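PDB 7JQY: Cif-like 1 from Burkholderia cenocepacia, which probably works as an epoxide hydrolase of the alpha/beta hydrolase fold, and assembles in the crystal as an octamer. Local coordinates for residues P11-P19 with V201-A209; G21-R29 with L38-D46. The protein carries 1 engineered substitution. All coordinates share one frame; numbering follows the deposited sequence.

Contact 1 (P11-P19 with V201-A209); sequences PGMPAPGLP and VALSNDDIA
Pro14 and Pro16 press their rings onto the stretch that leads into helix 205-215, and Asp207 at the start of that helix ties down the residue after them. Pro14 sets its ring against the backbone of the loop before the helix: CG lies 3.5 Å from Ala202 O and, more loosely, near Ala202 CB, while CB faces the Ser204 backbone. Two residues on, Pro16 CB sits 3.3 Å from Ser204 OG and also meets Asp206 CB. That hydroxyl is already engaged, because Ser204 is the N-cap of the helix and its OG accepts from Asp206 N at 3.1 Å; with chi1 at 160°, OG lies across CB from the residue's own nitrogen, within reach of that N-H. Asp207 carries the polar half. Its OD1 takes the Gly17 N-H on the syn side, 2.9 Å from N to OD1 and fairly straight at 162°, and also bonds Tyr62 OH. OD2 rests 3.5 Å from Pro16 CA and accepts from a water, which also donates to Gly17 O, 3.0 Å from the water oxygen. Arg65 is a long, weak ionic partner of OD2. Around Pro14 the packing continues into another subunit, where Arg28 of that chain touches Pro14 and Ala202. The polar hold on the N-terminal segment thus falls on the Gly17 backbone, most of its buried surface on the two prolines, and the helix's first turn probably helps stabilise the Asp207 carboxylate.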
loop_
_atom_site.group_PDB
_atom_site.type_symbol
_atom_site.label_atom_id
_atom_site.label_comp_id
_atom_site.label_asym_id
_atom_site.label_seq_id
_atom_site.Cartn_x
_atom_site.Cartn_y
_atom_site.Cartn_z
ATOM N N PRO B 11 28.128 -31.176 9.537
ATOM C CA PRO B 11 28.656 -29.834 9.285
ATOM C C PRO B 11 28.257 -29.271 7.922
ATOM O O PRO B 11 27.858 -29.996 7.041
ATOM C CB PRO B 11 30.170 -29.996 9.408
ATOM C CG PRO B 11 30.419 -31.442 9.274
ATOM C CD PRO B 11 29.187 -32.182 9.668
ATOM N N GLY B 12 28.336 -27.966 7.803
ATOM C CA GLY B 12 27.993 -27.250 6.609
ATOM C C GLY B 12 26.766 -26.384 6.709
ATOM O O GLY B 12 25.859 -26.665 7.416
ATOM N N MET B 13 26.754 -25.318 5.957
ATOM C CA MET B 13 25.627 -24.441 5.952
ATOM C C MET B 13 24.612 -24.945 4.953
ATOM O O MET B 13 24.951 -25.657 4.074
ATOM C CB MET B 13 26.073 -23.052 5.585
ATOM C CG MET B 13 27.124 -22.472 6.499
ATOM S SD MET B 13 26.578 -21.899 8.080
ATOM C CE MET B 13 25.887 -20.353 7.676
ATOM N N PRO B 14 23.358 -24.548 5.094
ATOM C CA PRO B 14 22.327 -25.026 4.160
ATOM C C PRO B 14 22.621 -24.629 2.714
ATOM O O PRO B 14 23.058 -23.510 2.432
ATOM C CB PRO B 14 21.046 -24.359 4.674
ATOM C CG PRO B 14 21.331 -24.075 6.139
ATOM C CD PRO B 14 22.789 -23.735 6.187
ATOM N N ALA B 15 22.406 -25.580 1.802
ATOM C CA ALA B 15 22.596 -25.396 0.365
ATOM C C ALA B 15 21.246 -25.352 -0.342
ATOM O O ALA B 15 20.611 -26.401 -0.523
ATOM C CB ALA B 15 23.456 -26.527 -0.204
ATOM N N PRO B 16 20.765 -24.185 -0.768
ATOM C CA PRO B 16 19.427 -24.102 -1.369
ATOM C C PRO B 16 19.381 -24.627 -2.798
ATOM O O PRO B 16 20.397 -24.752 -3.482
ATOM C CB PRO B 16 19.117 -22.599 -1.341
ATOM C CG PRO B 16 20.466 -21.937 -1.409
ATOM C CD PRO B 16 21.404 -22.859 -0.639
ATOM N N GLY B 17 18.159 -24.942 -3.237
ATOM C CA GLY B 17 17.877 -25.264 -4.627
ATOM C C GLY B 17 17.796 -26.757 -4.901
ATOM O O GLY B 17 17.931 -27.610 -4.017
ATOM N N LEU B 18 17.560 -27.057 -6.172
ATOM C CA LEU B 18 17.550 -28.429 -6.637
ATOM C C LEU B 18 18.961 -29.011 -6.566
ATOM O O LEU B 18 19.944 -28.285 -6.719
ATOM C CB LEU B 18 17.048 -28.506 -8.084
ATOM C CG LEU B 18 15.650 -27.986 -8.411
ATOM C CD1 LEU B 18 15.428 -27.910 -9.927
ATOM C CD2 LEU B 18 14.599 -28.864 -7.752
ATOM N N PRO B 19 19.086 -30.313 -6.323
ATOM C CA PRO B 19 20.411 -30.941 -6.352
ATOM C C PRO B 19 20.984 -30.950 -7.763
ATOM O O PRO B 19 20.256 -30.896 -8.759
ATOM C CB PRO B 19 20.150 -32.361 -5.840
ATOM C CG PRO B 19 18.699 -32.608 -6.130
ATOM C CD PRO B 19 18.009 -31.279 -6.033
ATOM N N VAL B 201 16.226 -28.960 11.782
ATOM C CA VAL B 201 17.362 -28.702 10.906
ATOM C C VAL B 201 17.162 -27.341 10.251
ATOM O O VAL B 201 16.082 -27.048 9.719
ATOM C CB VAL B 201 17.492 -29.815 9.853
ATOM C CG1 VAL B 201 18.593 -29.491 8.843
ATOM C CG2 VAL B 201 17.758 -31.163 10.541
ATOM N N ALA B 202 18.205 -26.511 10.278
ATOM C CA ALA B 202 18.132 -25.198 9.652
ATOM C C ALA B 202 17.974 -25.333 8.140
ATOM O O ALA B 202 18.746 -26.039 7.483
ATOM C CB ALA B 202 19.380 -24.381 9.979
ATOM N N LEU B 203 16.966 -24.657 7.591
ATOM C CA LEU B 203 16.713 -24.643 6.159
ATOM C C LEU B 203 17.005 -23.265 5.574
ATOM O O LEU B 203 17.062 -22.254 6.280
ATOM C CB LEU B 203 15.266 -25.037 5.862
ATOM C CG LEU B 203 14.845 -26.295 6.622
ATOM C CD1 LEU B 203 13.333 -26.410 6.651
ATOM C CD2 LEU B 203 15.478 -27.507 5.967
ATOM N N SER B 204 17.183 -23.230 4.262
ATOM C CA SER B 204 17.474 -21.972 3.593
ATOM C C SER B 204 16.165 -21.264 3.299
ATOM O O SER B 204 15.176 -21.902 2.926
ATOM C CB SER B 204 18.249 -22.206 2.299
ATOM O OG SER B 204 18.137 -21.089 1.428
ATOM N N ASN B 205 16.157 -19.946 3.517
ATOM C CA ASN B 205 14.973 -19.151 3.220
ATOM C C ASN B 205 14.580 -19.270 1.756
ATOM O O ASN B 205 13.388 -19.240 1.428
ATOM C CB ASN B 205 15.219 -17.679 3.544
ATOM C CG ASN B 205 15.291 -17.403 5.021
ATOM O OD1 ASN B 205 14.816 -18.187 5.846
ATOM N ND2 ASN B 205 15.877 -16.265 5.370
ATOM N N ASP B 206 15.562 -19.385 0.860
ATOM C CA ASP B 206 15.236 -19.461 -0.557
ATOM C C ASP B 206 14.424 -20.705 -0.875
ATOM O O ASP B 206 13.552 -20.661 -1.743
ATOM C CB ASP B 206 16.507 -19.446 -1.404
ATOM C CG ASP B 206 17.328 -18.187 -1.211
ATOM O OD1 ASP B 206 16.816 -17.208 -0.616
ATOM O OD2 ASP B 206 18.497 -18.192 -1.644
ATOM N N ASP B 207 14.656 -21.805 -0.152
ATOM C CA ASP B 207 13.888 -23.022 -0.412
ATOM C C ASP B 207 12.446 -22.869 0.064
ATOM O O ASP B 207 11.507 -23.221 -0.656
ATOM C CB ASP B 207 14.540 -24.217 0.287
ATOM C CG ASP B 207 15.674 -24.817 -0.507
ATOM O OD1 ASP B 207 15.661 -24.724 -1.761
ATOM O OD2 ASP B 207 16.573 -25.396 0.136
ATOM N N ILE B 208 12.251 -22.351 1.283
ATOM C CA ILE B 208 10.893 -22.169 1.793
ATOM C C ILE B 208 10.129 -21.155 0.939
ATOM O O ILE B 208 8.921 -21.304 0.714
ATOM C CB ILE B 208 10.927 -21.761 3.281
ATOM C CG1 ILE B 208 11.827 -22.711 4.088
ATOM C CG2 ILE B 208 9.521 -21.767 3.873
ATOM C CD1 ILE B 208 12.282 -22.143 5.410
ATOM N N ALA B 209 10.824 -20.145 0.408
ATOM C CA ALA B 209 10.162 -19.133 -0.417
ATOM C C ALA B 209 9.588 -19.728 -1.702
ATOM O O ALA B 209 8.628 -19.189 -2.260
ATOM C CB ALA B 209 11.135 -18.000 -0.746
HETATM O O HOH W 1 17.378 -27.646 -1.060
#

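Contact 2 (G21-R29 with L38-D46); sequences GFERRFSRR and LHYVTGGPD
Arg28 and His39 make the side-chain hydrogen bond between these antiparallel strands: Arg28 NE donates to His39 NE2 over 3.0 Å, from 25° outside the imidazole plane. The guanidinium and ring planes stand 74° apart, and the Arg28 chain bends at chi3 (35°) to bring NE down to the nitrogen. His39 ND1 is bonded to Asp82, so both ring nitrogens are engaged. Along the backbone, Ser27 with Thr42 and Arg29 with Tyr40 form the hydrogen-bonded pairs; Ser27 N reaches Thr42 O at 2.9 Å, and Arg29 N reaches Tyr40 O at the same distance. Within the second pair, Arg29 CB lies over one face of the Tyr40 ring, 3.7 Å from its centroid, a CH-pi contact, while Arg29 NH1 turns back to Arg28 O. Beside Arg28, Val41 CG1 packs 3.7 Å from Phe26 CB and touches the edge of the Phe22 ring at CE1, with Met68 of helix 68-73 against all three side chains. Phe26 CD1 rests 3.6 Å from Gly43 N. Four backbone hydrogen bonds, two in each hydrogen-bonded pair, thus join the strands, and with NE2 accepting from Arg28, the proton of His39 most plausibly sits on ND1, facing Asp82.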
loop_
_atom_site.group_PDB
_atom_site.type_symbol
_atom_site.label_atom_id
_atom_site.label_comp_id
_atom_site.label_asym_id
_atom_site.label_seq_id
_atom_site.Cartn_x
_atom_site.Cartn_y
_atom_site.Cartn_z
ATOM N N GLY B 21 22.266 -31.694 -11.330
ATOM C CA GLY B 21 21.819 -32.629 -12.338
ATOM C C GLY B 21 20.325 -32.870 -12.389
ATOM O O GLY B 21 19.863 -33.593 -13.281
ATOM N N PHE B 22 19.561 -32.314 -11.450
ATOM C CA PHE B 22 18.120 -32.544 -11.433
ATOM C C PHE B 22 17.457 -32.088 -12.733
ATOM O O PHE B 22 16.525 -32.739 -13.219
ATOM C CB PHE B 22 17.506 -31.823 -10.234
ATOM C CG PHE B 22 16.077 -32.214 -9.938
ATOM C CD1 PHE B 22 15.030 -31.690 -10.683
ATOM C CD2 PHE B 22 15.780 -33.080 -8.886
ATOM C CE1 PHE B 22 13.719 -32.035 -10.404
ATOM C CE2 PHE B 22 14.474 -33.430 -8.606
ATOM C CZ PHE B 22 13.442 -32.912 -9.366
ATOM N N GLU B 23 17.924 -30.972 -13.309
ATOM C CA GLU B 23 17.247 -30.373 -14.463
ATOM C C GLU B 23 17.239 -31.288 -15.678
ATOM O O GLU B 23 16.259 -31.307 -16.431
ATOM C CB GLU B 23 17.889 -29.037 -14.832
ATOM C CG GLU B 23 17.455 -27.875 -13.963
ATOM C CD GLU B 23 18.315 -27.715 -12.725
ATOM O OE1 GLU B 23 19.130 -28.622 -12.426
ATOM O OE2 GLU B 23 18.193 -26.667 -12.058
ATOM N N ARG B 24 18.313 -32.040 -15.892
ATOM C CA ARG B 24 18.444 -32.881 -17.069
ATOM C C ARG B 24 17.705 -34.191 -16.900
ATOM O O ARG B 24 17.500 -34.912 -17.880
ATOM C CB ARG B 24 19.926 -33.155 -17.359
ATOM C CG ARG B 24 20.647 -31.925 -17.790
ATOM C CD ARG B 24 20.408 -31.707 -19.268
ATOM N NE ARG B 24 20.227 -30.299 -19.612
ATOM C CZ ARG B 24 19.054 -29.673 -19.691
ATOM N NH1 ARG B 24 17.918 -30.316 -19.442
ATOM N NH2 ARG B 24 19.023 -28.388 -20.027
ATOM N N ARG B 25 17.296 -34.512 -15.677
ATOM C CA ARG B 25 16.639 -35.795 -15.425
ATOM C C ARG B 25 15.131 -35.805 -15.160
ATOM O O ARG B 25 14.507 -36.863 -15.245
ATOM C CB ARG B 25 17.355 -36.537 -14.291
ATOM C CG ARG B 25 18.765 -36.988 -14.637
ATOM C CD ARG B 25 19.405 -37.731 -13.474
ATOM N NE ARG B 25 18.585 -38.852 -13.025
ATOM C CZ ARG B 25 18.668 -40.084 -13.517
ATOM N NH1 ARG B 25 17.882 -41.043 -13.047
ATOM N NH2 ARG B 25 19.538 -40.357 -14.480
ATOM N N PHE B 26 14.532 -34.662 -14.844
ATOM C CA PHE B 26 13.109 -34.672 -14.567
ATOM C C PHE B 26 12.436 -33.692 -15.501
ATOM O O PHE B 26 13.083 -32.810 -16.066
ATOM C CB PHE B 26 12.838 -34.345 -13.092
ATOM C CG PHE B 26 13.384 -35.381 -12.156
ATOM C CD1 PHE B 26 12.596 -36.444 -11.741
ATOM C CD2 PHE B 26 14.685 -35.307 -11.703
ATOM C CE1 PHE B 26 13.093 -37.403 -10.886
ATOM C CE2 PHE B 26 15.191 -36.268 -10.847
ATOM C CZ PHE B 26 14.397 -37.317 -10.441
ATOM N N SER B 27 11.125 -33.849 -15.651
ATOM C CA SER B 27 10.369 -33.056 -16.598
ATOM C C SER B 27 9.065 -32.638 -15.949
ATOM O O SER B 27 8.469 -33.393 -15.179
ATOM C CB SER B 27 10.071 -33.835 -17.890
ATOM O OG SER B 27 11.272 -34.271 -18.488
ATOM N N ARG B 28 8.605 -31.447 -16.305
ATOM C CA ARG B 28 7.313 -30.960 -15.857
ATOM C C ARG B 28 6.272 -31.384 -16.876
ATOM O O ARG B 28 6.464 -31.200 -18.082
ATOM C CB ARG B 28 7.319 -29.437 -15.689
ATOM C CG ARG B 28 8.385 -28.922 -14.727
ATOM C CD ARG B 28 8.267 -27.429 -14.555
ATOM N NE ARG B 28 6.868 -27.038 -14.598
ATOM C CZ ARG B 28 6.442 -25.805 -14.831
ATOM N NH1 ARG B 28 7.313 -24.828 -15.040
ATOM N NH2 ARG B 28 5.143 -25.551 -14.861
ATOM N N ARG B 29 5.167 -31.933 -16.387
ATOM C CA ARG B 29 4.117 -32.471 -17.232
ATOM C C ARG B 29 2.773 -32.105 -16.627
ATOM O O ARG B 29 2.658 -31.810 -15.430
ATOM C CB ARG B 29 4.228 -33.999 -17.345
ATOM C CG ARG B 29 4.755 -34.539 -18.646
ATOM C CD ARG B 29 6.242 -34.328 -18.790
ATOM N NE ARG B 29 6.663 -34.595 -20.166
ATOM C CZ ARG B 29 7.350 -33.742 -20.924
ATOM N NH1 ARG B 29 7.848 -32.633 -20.392
ATOM N NH2 ARG B 29 7.666 -34.063 -22.174
ATOM N N LEU B 38 -3.877 -31.465 -13.526
ATOM C CA LEU B 38 -2.870 -31.650 -12.492
ATOM C C LEU B 38 -1.475 -31.548 -13.094
ATOM O O LEU B 38 -1.218 -32.063 -14.188
ATOM C CB LEU B 38 -3.013 -33.005 -11.783
ATOM C CG LEU B 38 -4.223 -33.215 -10.872
ATOM C CD1 LEU B 38 -3.965 -34.388 -9.933
ATOM C CD2 LEU B 38 -4.578 -31.957 -10.093
ATOM N N HIS B 39 -0.581 -30.892 -12.356
ATOM C CA HIS B 39 0.824 -30.750 -12.702
ATOM C C HIS B 39 1.655 -31.752 -11.911
ATOM O O HIS B 39 1.378 -32.020 -10.739
ATOM C CB HIS B 39 1.287 -29.318 -12.415
ATOM C CG HIS B 39 2.764 -29.114 -12.526
ATOM N ND1 HIS B 39 3.591 -29.076 -11.423
ATOM C CD2 HIS B 39 3.558 -28.901 -13.602
ATOM C CE1 HIS B 39 4.835 -28.868 -11.817
ATOM N NE2 HIS B 39 4.842 -28.756 -13.135
ATOM N N TYR B 40 2.670 -32.318 -12.555
ATOM C CA TYR B 40 3.527 -33.272 -11.873
ATOM C C TYR B 40 4.898 -33.238 -12.511
ATOM O O TYR B 40 5.070 -32.799 -13.654
ATOM C CB TYR B 40 2.965 -34.705 -11.898
ATOM C CG TYR B 40 2.845 -35.317 -13.284
ATOM C CD1 TYR B 40 1.816 -34.941 -14.143
ATOM C CD2 TYR B 40 3.763 -36.263 -13.733
ATOM C CE1 TYR B 40 1.700 -35.493 -15.415
ATOM C CE2 TYR B 40 3.653 -36.821 -14.998
ATOM C CZ TYR B 40 2.623 -36.429 -15.833
ATOM O OH TYR B 40 2.516 -36.978 -17.091
ATOM N N VAL B 41 5.874 -33.707 -11.751
ATOM C CA VAL B 41 7.256 -33.792 -12.198
ATOM C C VAL B 41 7.634 -35.263 -12.213
ATOM O O VAL B 41 7.347 -35.988 -11.252
ATOM C CB VAL B 41 8.184 -32.967 -11.284
ATOM C CG1 VAL B 41 9.636 -33.147 -11.663
ATOM C CG2 VAL B 41 7.804 -31.505 -11.375
ATOM N N THR B 42 8.233 -35.715 -13.313
ATOM C CA THR B 42 8.487 -37.136 -13.483
ATOM C C THR B 42 9.877 -37.378 -14.057
ATOM O O THR B 42 10.422 -36.545 -14.788
ATOM C CB THR B 42 7.431 -37.797 -14.377
ATOM O OG1 THR B 42 7.607 -39.217 -14.327
ATOM C CG2 THR B 42 7.548 -37.304 -15.835
ATOM N N GLY B 43 10.445 -38.527 -13.692
ATOM C CA GLY B 43 11.751 -38.965 -14.157
ATOM C C GLY B 43 11.967 -40.428 -13.817
ATOM O O GLY B 43 11.127 -41.078 -13.187
ATOM N N GLY B 44 13.119 -40.949 -14.243
ATOM C CA GLY B 44 13.420 -42.355 -14.087
ATOM C C GLY B 44 12.951 -43.161 -15.290
ATOM O O GLY B 44 12.379 -42.615 -16.241
ATOM N N PRO B 45 13.164 -44.480 -15.260
ATOM C CA PRO B 45 12.800 -45.321 -16.414
ATOM C C PRO B 45 11.299 -45.383 -16.644
ATOM O O PRO B 45 10.514 -45.530 -15.702
ATOM C CB PRO B 45 13.357 -46.700 -16.042
ATOM C CG PRO B 45 14.338 -46.453 -14.933
ATOM C CD PRO B 45 13.838 -45.251 -14.201
ATOM N N ASP B 46 10.909 -45.299 -17.922
ATOM C CA ASP B 46 9.494 -45.354 -18.284
ATOM C C ASP B 46 8.841 -46.677 -17.899
ATOM O O ASP B 46 7.631 -46.720 -17.652
ATOM C CB ASP B 46 9.318 -45.148 -19.797
ATOM C CG ASP B 46 9.666 -43.740 -20.256
ATOM O OD1 ASP B 46 9.218 -42.773 -19.605
ATOM O OD2 ASP B 46 10.359 -43.599 -21.290
#

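In the fold
Both contacts are centred well away from the centre of the chain, about 19 and 18 Å, yet most of contact 2 is buried while contact 1 is largely at the surface. Contact 2 builds the hairpin of strands 26-32 and 37-43 at one margin of the central sheet, packed against helices 68-73 and 98-111 and strand 77-82. Contact 1 lays an irregular, proline-rich segment across the start of helix 205-215, with one direct hydrogen bond and one water bridge, against four backbone bonds and one side-chain bond in contact 2. Leu18 CD1 packs 3.7 Å from Glu23 OE2. Both take part in subunit contacts: residues of 11-14 and 201-204 meet strand 26-32 of another subunit.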